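Local coordinates for protein sulfide-quinone reductase (Aquifex aeolicus, PDB 3HYW) that oxidises hydrogen sulfide with the help of FAD and a quinone, building up polysulfur products as a membrane-bound homotrimeric flavoenzyme, at residues A[109-114]-A[120-125]; A[162-167]-A[182-187]; A[221-224]-A[230-233]. One frame throughout, in Å; residues are numbered along the deposited sequence. Where two conformers were deposited one is given.

Interaction 1. Residues A[109-114]-A[120-125]; sequences LVFGAE and STSICT. With FAD (flavin-adenine dinucleotide), chain G; H2S (hydrosulfuric acid), chain J.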
# COMPACT_ATOMS: atom_id res chain seq x y z
N LEU A 109 20.75 24.42 16.38
CA LEU A 109 20.89 23.62 15.18
C LEU A 109 22.24 22.93 15.11
O LEU A 109 23.28 23.56 15.35
CB LEU A 109 20.68 24.49 13.94
CG LEU A 109 19.39 25.33 13.94
CD1 LEU A 109 19.31 26.17 12.69
CD2 LEU A 109 18.17 24.44 14.07
N VAL A 110 22.22 21.64 14.79
CA VAL A 110 23.44 20.86 14.56
C VAL A 110 23.42 20.33 13.13
O VAL A 110 22.60 19.48 12.77
CB VAL A 110 23.57 19.68 15.55
CG1 VAL A 110 24.86 18.87 15.29
CG2 VAL A 110 23.53 20.18 16.99
N PHE A 111 24.33 20.85 12.31
CA PHE A 111 24.49 20.41 10.93
C PHE A 111 25.47 19.24 10.89
O PHE A 111 26.63 19.39 10.49
CB PHE A 111 24.95 21.58 10.05
CG PHE A 111 23.94 22.70 9.99
CD1 PHE A 111 22.90 22.67 9.07
CD2 PHE A 111 24.01 23.77 10.88
CE1 PHE A 111 21.96 23.69 9.03
CE2 PHE A 111 23.07 24.80 10.84
CZ PHE A 111 22.05 24.76 9.92
N GLY A 112 24.98 18.08 11.31
CA GLY A 112 25.80 16.91 11.60
C GLY A 112 26.49 16.22 10.44
O GLY A 112 27.55 15.63 10.63
N ALA A 113 25.90 16.27 9.25
CA ALA A 113 26.53 15.70 8.06
C ALA A 113 27.73 16.55 7.64
O ALA A 113 27.72 17.78 7.78
CB ALA A 113 25.53 15.56 6.92
N GLU A 114 28.77 15.88 7.14
CA GLU A 114 29.99 16.55 6.72
C GLU A 114 29.71 17.52 5.58
O GLU A 114 29.12 17.13 4.56
CB GLU A 114 31.04 15.52 6.28
CG GLU A 114 32.41 16.10 6.02
CD GLU A 114 33.27 16.16 7.27
OE1 GLU A 114 34.13 15.27 7.42
OE2 GLU A 114 33.06 17.08 8.10
N SER A 120 24.97 22.71 1.91
CA SER A 120 23.52 22.54 1.82
C SER A 120 22.79 23.83 2.16
O SER A 120 23.41 24.89 2.32
CB SER A 120 23.07 21.39 2.72
OG SER A 120 21.78 20.93 2.35
N THR A 121 21.47 23.74 2.26
CA THR A 121 20.64 24.85 2.74
C THR A 121 19.74 24.34 3.85
O THR A 121 19.55 23.14 4.01
CB THR A 121 19.78 25.50 1.63
OG1 THR A 121 18.87 24.53 1.08
CG2 THR A 121 20.65 26.08 0.51
N SER A 122 19.18 25.28 4.62
CA SER A 122 18.27 24.95 5.70
C SER A 122 17.22 26.06 5.81
O SER A 122 17.45 27.18 5.37
CB SER A 122 19.04 24.79 7.00
OG SER A 122 19.53 26.05 7.42
N ILE A 123 16.08 25.73 6.41
CA ILE A 123 14.94 26.64 6.46
C ILE A 123 14.43 26.83 7.89
O ILE A 123 13.31 27.31 8.10
CB ILE A 123 13.80 26.16 5.51
CG1 ILE A 123 13.22 24.82 5.98
CG2 ILE A 123 14.31 26.05 4.07
CD1 ILE A 123 12.12 24.25 5.09
N CYS A 124 15.27 26.49 8.87
CA CYS A 124 14.86 26.44 10.28
C CYS A 124 14.85 27.80 10.98
O CYS A 124 14.21 27.97 12.01
CB CYS A 124 15.74 25.47 11.06
SG CYS A 124 15.50 23.77 10.64
N THR A 125 15.61 28.75 10.43
CA THR A 125 15.51 30.14 10.87
C THR A 125 15.17 31.02 9.68
O THR A 125 15.37 30.61 8.53
CB THR A 125 16.81 30.66 11.55
OG1 THR A 125 17.87 30.72 10.58
CG2 THR A 125 17.23 29.77 12.72
PA FAD G . 11.32 29.34 18.62
O1A FAD G . 9.93 29.73 18.21
O2A FAD G . 12.35 29.06 17.56
O5B FAD G . 11.84 30.51 19.57
C5B FAD G . 13.06 30.47 20.30
C4B FAD G . 13.40 31.90 20.68
O4B FAD G . 14.46 31.92 21.62
C3B FAD G . 13.89 32.68 19.47
O3B FAD G . 13.33 34.00 19.51
C2B FAD G . 15.39 32.73 19.66
O2B FAD G . 15.98 33.87 19.04
C1B FAD G . 15.50 32.79 21.17
N9A FAD G . 16.81 32.34 21.74
C8A FAD G . 17.56 31.29 21.33
N7A FAD G . 18.65 31.21 22.12
C5A FAD G . 18.58 32.22 23.02
C6A FAD G . 19.40 32.65 24.07
N6A FAD G . 20.55 31.99 24.35
N1A FAD G . 19.04 33.73 24.81
C2A FAD G . 17.90 34.39 24.55
N3A FAD G . 17.09 34.00 23.54
C4A FAD G . 17.41 32.92 22.78
N1 FAD G . 5.08 23.47 14.07
C2 FAD G . 3.77 23.36 13.71
O2 FAD G . 2.92 23.06 14.57
N3 FAD G . 3.36 23.59 12.44
C4 FAD G . 4.26 23.93 11.49
O4 FAD G . 3.87 24.15 10.20
C4X FAD G . 5.60 24.04 11.83
N5 FAD G . 6.50 24.37 10.88
C5X FAD G . 7.81 24.49 11.18
C6 FAD G . 8.72 24.85 10.18
C7 FAD G . 10.07 24.98 10.46
C7M FAD G . 11.02 25.36 9.34
C8 FAD G . 10.52 24.74 11.77
C8M FAD G . 11.98 24.85 12.15
C9 FAD G . 9.61 24.38 12.76
C9A FAD G . 8.23 24.26 12.49
N10 FAD G . 7.33 23.92 13.46
C10 FAD G . 6.02 23.80 13.14
C1' FAD G . 7.80 23.61 14.83
C2' FAD G . 7.62 24.60 15.96
O2' FAD G . 6.26 25.06 16.00
C3' FAD G . 8.64 25.72 15.81
O3' FAD G . 9.97 25.16 15.82
C4' FAD G . 8.50 26.75 16.93
O4' FAD G . 9.17 27.95 16.52
C5' FAD G . 9.11 26.23 18.23
O5' FAD G . 8.88 27.16 19.28
P FAD G . 10.00 27.49 20.40
O1P FAD G . 9.44 28.56 21.29
O2P FAD G . 10.51 26.20 21.02
O3P FAD G . 11.26 28.05 19.57
S H2S J . 13.11 23.74 11.88

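Interaction 2. Residues A[162-167]-A[182-187]; sequences EFALML and MTFITS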
# COMPACT_ATOMS: atom_id res chain seq x y z
N GLU A 162 7.22 19.51 3.38
CA GLU A 162 6.61 20.74 2.86
C GLU A 162 7.46 21.36 1.77
O GLU A 162 6.97 21.66 0.69
CB GLU A 162 6.42 21.78 3.97
CG GLU A 162 5.24 21.58 4.86
CD GLU A 162 5.02 22.78 5.77
OE1 GLU A 162 5.96 23.12 6.53
OE2 GLU A 162 3.93 23.39 5.72
N PHE A 163 8.75 21.55 2.08
CA PHE A 163 9.68 22.21 1.16
C PHE A 163 9.84 21.43 -0.15
O PHE A 163 9.88 22.02 -1.23
CB PHE A 163 11.05 22.43 1.83
CG PHE A 163 12.02 23.20 0.97
CD1 PHE A 163 12.95 22.54 0.17
CD2 PHE A 163 12.00 24.60 0.96
CE1 PHE A 163 13.85 23.26 -0.64
CE2 PHE A 163 12.90 25.32 0.16
CZ PHE A 163 13.82 24.65 -0.63
N ALA A 164 9.93 20.11 -0.04
CA ALA A 164 10.05 19.27 -1.22
C ALA A 164 8.83 19.42 -2.14
O ALA A 164 8.98 19.56 -3.36
CB ALA A 164 10.26 17.82 -0.82
N LEU A 165 7.64 19.40 -1.56
CA LEU A 165 6.42 19.46 -2.35
C LEU A 165 6.13 20.87 -2.87
O LEU A 165 5.60 21.03 -3.99
CB LEU A 165 5.24 18.87 -1.58
CG LEU A 165 5.39 17.34 -1.49
CD1 LEU A 165 4.55 16.75 -0.40
CD2 LEU A 165 5.09 16.68 -2.84
N MET A 166 6.51 21.88 -2.08
CA MET A 166 6.45 23.29 -2.49
C MET A 166 7.36 23.56 -3.68
O MET A 166 6.98 24.28 -4.60
CB MET A 166 6.86 24.21 -1.33
CG MET A 166 5.85 24.28 -0.20
SD MET A 166 6.37 25.42 1.10
CE MET A 166 4.93 25.36 2.12
N LEU A 167 8.57 23.00 -3.63
CA LEU A 167 9.53 23.15 -4.71
C LEU A 167 9.04 22.47 -5.98
O LEU A 167 9.11 23.06 -7.06
CB LEU A 167 10.91 22.61 -4.28
CG LEU A 167 12.07 22.78 -5.28
CD1 LEU A 167 12.23 24.25 -5.71
CD2 LEU A 167 13.36 22.24 -4.69
N MET A 182 14.09 14.87 -8.51
CA MET A 182 13.91 15.13 -7.09
C MET A 182 13.97 13.84 -6.30
O MET A 182 13.31 12.86 -6.63
CB MET A 182 12.59 15.86 -6.82
CG MET A 182 12.58 17.29 -7.32
SD MET A 182 11.11 18.22 -6.86
CE MET A 182 11.36 18.34 -5.09
N THR A 183 14.78 13.87 -5.24
CA THR A 183 14.95 12.73 -4.36
C THR A 183 14.86 13.18 -2.91
O THR A 183 15.48 14.17 -2.50
CB THR A 183 16.30 12.00 -4.63
OG1 THR A 183 16.32 11.54 -5.98
CG2 THR A 183 16.48 10.80 -3.69
N PHE A 184 14.08 12.44 -2.13
CA PHE A 184 13.91 12.70 -0.72
C PHE A 184 14.67 11.63 0.06
O PHE A 184 14.46 10.45 -0.17
CB PHE A 184 12.42 12.67 -0.37
CG PHE A 184 12.09 13.23 0.98
CD1 PHE A 184 11.85 14.59 1.14
CD2 PHE A 184 11.99 12.39 2.08
CE1 PHE A 184 11.54 15.11 2.40
CE2 PHE A 184 11.68 12.91 3.34
CZ PHE A 184 11.46 14.27 3.50
N ILE A 185 15.57 12.06 0.95
CA ILE A 185 16.38 11.11 1.74
C ILE A 185 16.19 11.38 3.23
O ILE A 185 16.45 12.48 3.71
CB ILE A 185 17.89 11.17 1.38
CG1 ILE A 185 18.10 10.98 -0.13
CG2 ILE A 185 18.67 10.11 2.17
CD1 ILE A 185 19.57 10.92 -0.55
N THR A 186 15.74 10.37 3.95
CA THR A 186 15.41 10.56 5.36
C THR A 186 15.94 9.48 6.31
O THR A 186 16.12 8.32 5.93
CB THR A 186 13.87 10.74 5.55
OG1 THR A 186 13.58 10.97 6.93
CG2 THR A 186 13.10 9.52 5.03
N SER A 187 16.21 9.91 7.55
CA SER A 187 16.55 9.03 8.65
C SER A 187 15.33 8.23 9.15
O SER A 187 15.49 7.19 9.80
CB SER A 187 17.16 9.84 9.80
OG SER A 187 16.46 11.07 9.98

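Interaction 3. Residues A[221-224]-A[230-233]; sequences VAVK and KVIY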
# COMPACT_ATOMS: atom_id res chain seq x y z
N VAL A 221 18.11 5.56 6.10
CA VAL A 221 19.54 5.70 5.84
C VAL A 221 20.09 6.90 6.59
O VAL A 221 19.34 7.78 7.02
CB VAL A 221 19.86 5.83 4.32
CG1 VAL A 221 19.50 4.55 3.56
CG2 VAL A 221 19.17 7.04 3.71
N ALA A 222 21.41 6.93 6.74
CA ALA A 222 22.08 7.99 7.48
C ALA A 222 22.88 8.84 6.50
O ALA A 222 23.91 8.39 5.97
CB ALA A 222 23.00 7.39 8.55
N VAL A 223 22.40 10.06 6.25
CA VAL A 223 23.14 11.03 5.44
C VAL A 223 24.42 11.37 6.20
O VAL A 223 24.37 11.80 7.37
CB VAL A 223 22.31 12.30 5.16
CG1 VAL A 223 23.13 13.35 4.41
CG2 VAL A 223 21.06 11.95 4.38
N LYS A 224 25.56 11.16 5.54
CA LYS A 224 26.87 11.33 6.17
C LYS A 224 27.60 12.57 5.70
O LYS A 224 28.40 13.15 6.44
CB LYS A 224 27.74 10.09 5.93
CG LYS A 224 27.28 8.84 6.68
CD LYS A 224 27.20 9.10 8.19
CE LYS A 224 26.71 7.88 8.95
NZ LYS A 224 27.84 7.12 9.55
N LYS A 230 27.14 16.25 -4.63
CA LYS A 230 26.44 15.01 -4.29
C LYS A 230 26.13 14.88 -2.80
O LYS A 230 26.68 15.59 -1.96
CB LYS A 230 27.28 13.80 -4.74
CG LYS A 230 28.74 13.83 -4.30
CD LYS A 230 29.56 12.80 -5.06
CE LYS A 230 31.04 13.10 -5.00
NZ LYS A 230 31.86 11.97 -5.54
N VAL A 231 25.22 13.96 -2.49
CA VAL A 231 24.94 13.57 -1.12
C VAL A 231 25.43 12.14 -0.93
O VAL A 231 25.22 11.28 -1.80
CB VAL A 231 23.43 13.70 -0.77
CG1 VAL A 231 23.12 13.14 0.63
CG2 VAL A 231 23.01 15.17 -0.84
N ILE A 232 26.13 11.92 0.17
CA ILE A 232 26.62 10.59 0.54
C ILE A 232 25.84 10.10 1.77
O ILE A 232 25.77 10.78 2.80
CB ILE A 232 28.14 10.60 0.83
CG1 ILE A 232 28.91 11.18 -0.37
CG2 ILE A 232 28.63 9.19 1.18
CD1 ILE A 232 30.37 11.46 -0.10
N TYR A 233 25.25 8.92 1.63
CA TYR A 233 24.51 8.30 2.73
C TYR A 233 25.00 6.88 2.99
O TYR A 233 25.58 6.25 2.11
CB TYR A 233 23.00 8.35 2.48
CG TYR A 233 22.51 7.53 1.30
CD1 TYR A 233 22.45 8.08 0.02
CD2 TYR A 233 22.10 6.21 1.47
CE1 TYR A 233 22.00 7.33 -1.06
CE2 TYR A 233 21.64 5.45 0.40
CZ TYR A 233 21.59 6.02 -0.87
OH TYR A 233 21.16 5.26 -1.93

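Interaction 1. Residues A[109-114]-A[120-125]
With its CG anti to the carbonyl carbon (chi1 -52°) and its chain extended beyond that, L109 holds its forked end against C124. Both prongs touch the same atom: CD1 and CD2 of L109 each lie 4.0 Å from C124 CB, so the isopropyl group straddles the base of the cysteine. The CD1 prong also reaches T125, whose CG2 is 4.2 Å from L109 CD1, the two side chains crossing at a slant. F111 takes the same kind of first torsion (chi1 -63°), which carries its ring to S122. There the ring is met at its edge, with S122 CB in the ring plane and 3.7 Å from F111 CE1. S122 OG is 3.8 Å from both CE1 and CZ of F111. No hydrogen bond joins the two segments; the contact is one of packing.

Along the chain, helix 116-119 separates the two segments, in a flavoprotein of the pyridine nucleotide-disulphide oxidoreductase family. Residues 109-110 belong to an outermost strand of the mixed sheet, antiparallel to strand 247-255, and the chain then leaves the sheet through an inverse gamma turn centred on F111, closed by a weak bond from G112 N to V110 O. In the other segment, T125 is the N-cap of helix 126-141, its OG1 bonded to H128 N, and L109 and S122 both touch the H128 side chain.

What the leucine backs is a ligand wall. I123 O lies 3.3 Å from the flavin methyl C7M, and C124 CA lies 3.8 Å from the neighbouring methyl C8M. C124 lines the hydrogen sulfide pocket with M251 and F254; the residue was modelled in two conformers, so the exact spacing from its sulfur to the ligand is doubtful.

Interaction 2. Residues A[162-167]-A[182-187]
The terminal methyl of M182 presses against the backbone of helix 162-167, its CE only 3.2 Å from A164 O and 4.0 Å from A164 C. The same methyl is 4.4 Å from A164 CB and 4.4 Å from L167 CB, so it sits across one turn of the helix, touching residues three apart on the same side. A bend at the last torsion puts it there: the methionine runs extended through chi2, then chi3 of 68° turns CE out of line towards the helix. The second touching pair is A164 with F184. The phenylalanine swings CG anti to its backbone N (chi1 -167°), and CD1 comes 4.1 Å from A164 CB, with the methyl approaching the ring obliquely. Alanine, with its single methyl, thus meets both strand side chains, and the nearest CA pair across the contact is A164 CA and F184 CA, 7.6 Å apart.

No hydrogen bond links the segments, and each layer is held by its own bonds. M166 N to E162 O and L167 N to F163 O keep the helix regular, while T183 bonds to the backbone of V146 and I148 and M182 and F184 bond to that of D216 on the other side. Around the first shell, A164 also packs on I148, F210 meets the F184 ring edge-to-face, and L167 touches V146, L136 and Y140. On the face of the helix turned away from the strand, E162 forms a salt bridge with K382, a residue that binds FAD.

Strands 146-150 and 182-185 are parallel neighbours, and the 162-167 part of helix 158-173 runs at 175° to strand 182-185, almost antiparallel: a beta-alpha-beta crossover of the Rossmann-like fold, whose helix packs on the second of the two strands it joins.

Interaction 3. Residues A[221-224]-A[230-233]
K224 N donates a hydrogen bond to I232 O at 2.8 Å. Beside it, V223 and Y233 form an antiparallel non-hydrogen-bonded pair with their CA atoms 4.1 Å apart, and Y233 CA makes a CA-H...O contact of 3.3 Å with A222 O. V223 and Y233 place their side chains on the same face, where V223 CG1 also meets V231 CG1 at 3.8 Å, the two valines crossing obliquely.

The pairing is that of a beta hairpin, strands 222-226 and 230-234, where segments 222-224 and 230-233 run at 125° to each other and so splay well away from strictly antiparallel. It makes up two strands of a three-stranded antiparallel sheet completed by strand 240-244.

The Y233 ring is brought to V221 by a chi1 of 65°, which sets CG between the backbone N and carbonyl carbon. Its CD2 is 3.6 Å from V221 CB and 3.7 Å from V221 CG1, while V221 CG2 lies 3.8 Å from the same carbon, so the branched end of V221 gathers at CD2, approaching the ring obliquely. From strand 240-244, H241 meets the tyrosine ring with planes about 20° apart. I185 and F250, from the mixed sheet, pack against V223. K224, its chain bent at chi2, leads its ammonium end away from the contact to a salt bridge with E234.

How the interactions relate
Interactions 1, 2 and 3 follow one another along the chain, their centres 14 to 15 Å apart, and each touches the other two. I123 CD1 of interaction 1 packs on F163 CB of interaction 2 at 3.9 Å, joining the flavin-side loop to the crossover helix. E114 N probably bonds to K224 O (2.8 Å), which ties the end of segment 109-114 to the hairpin of interaction 3. Between interactions 2 and 3, I185 CG2 lies 3.5 Å from V221 CG2. Of the three, only interaction 1 contributes residues to the flavin and sulfide pockets, and its C124 side chain is about 9 Å from the bound octathiocane. In interaction 2, the side chain of F184 is about 10 Å from the bound octathiocane.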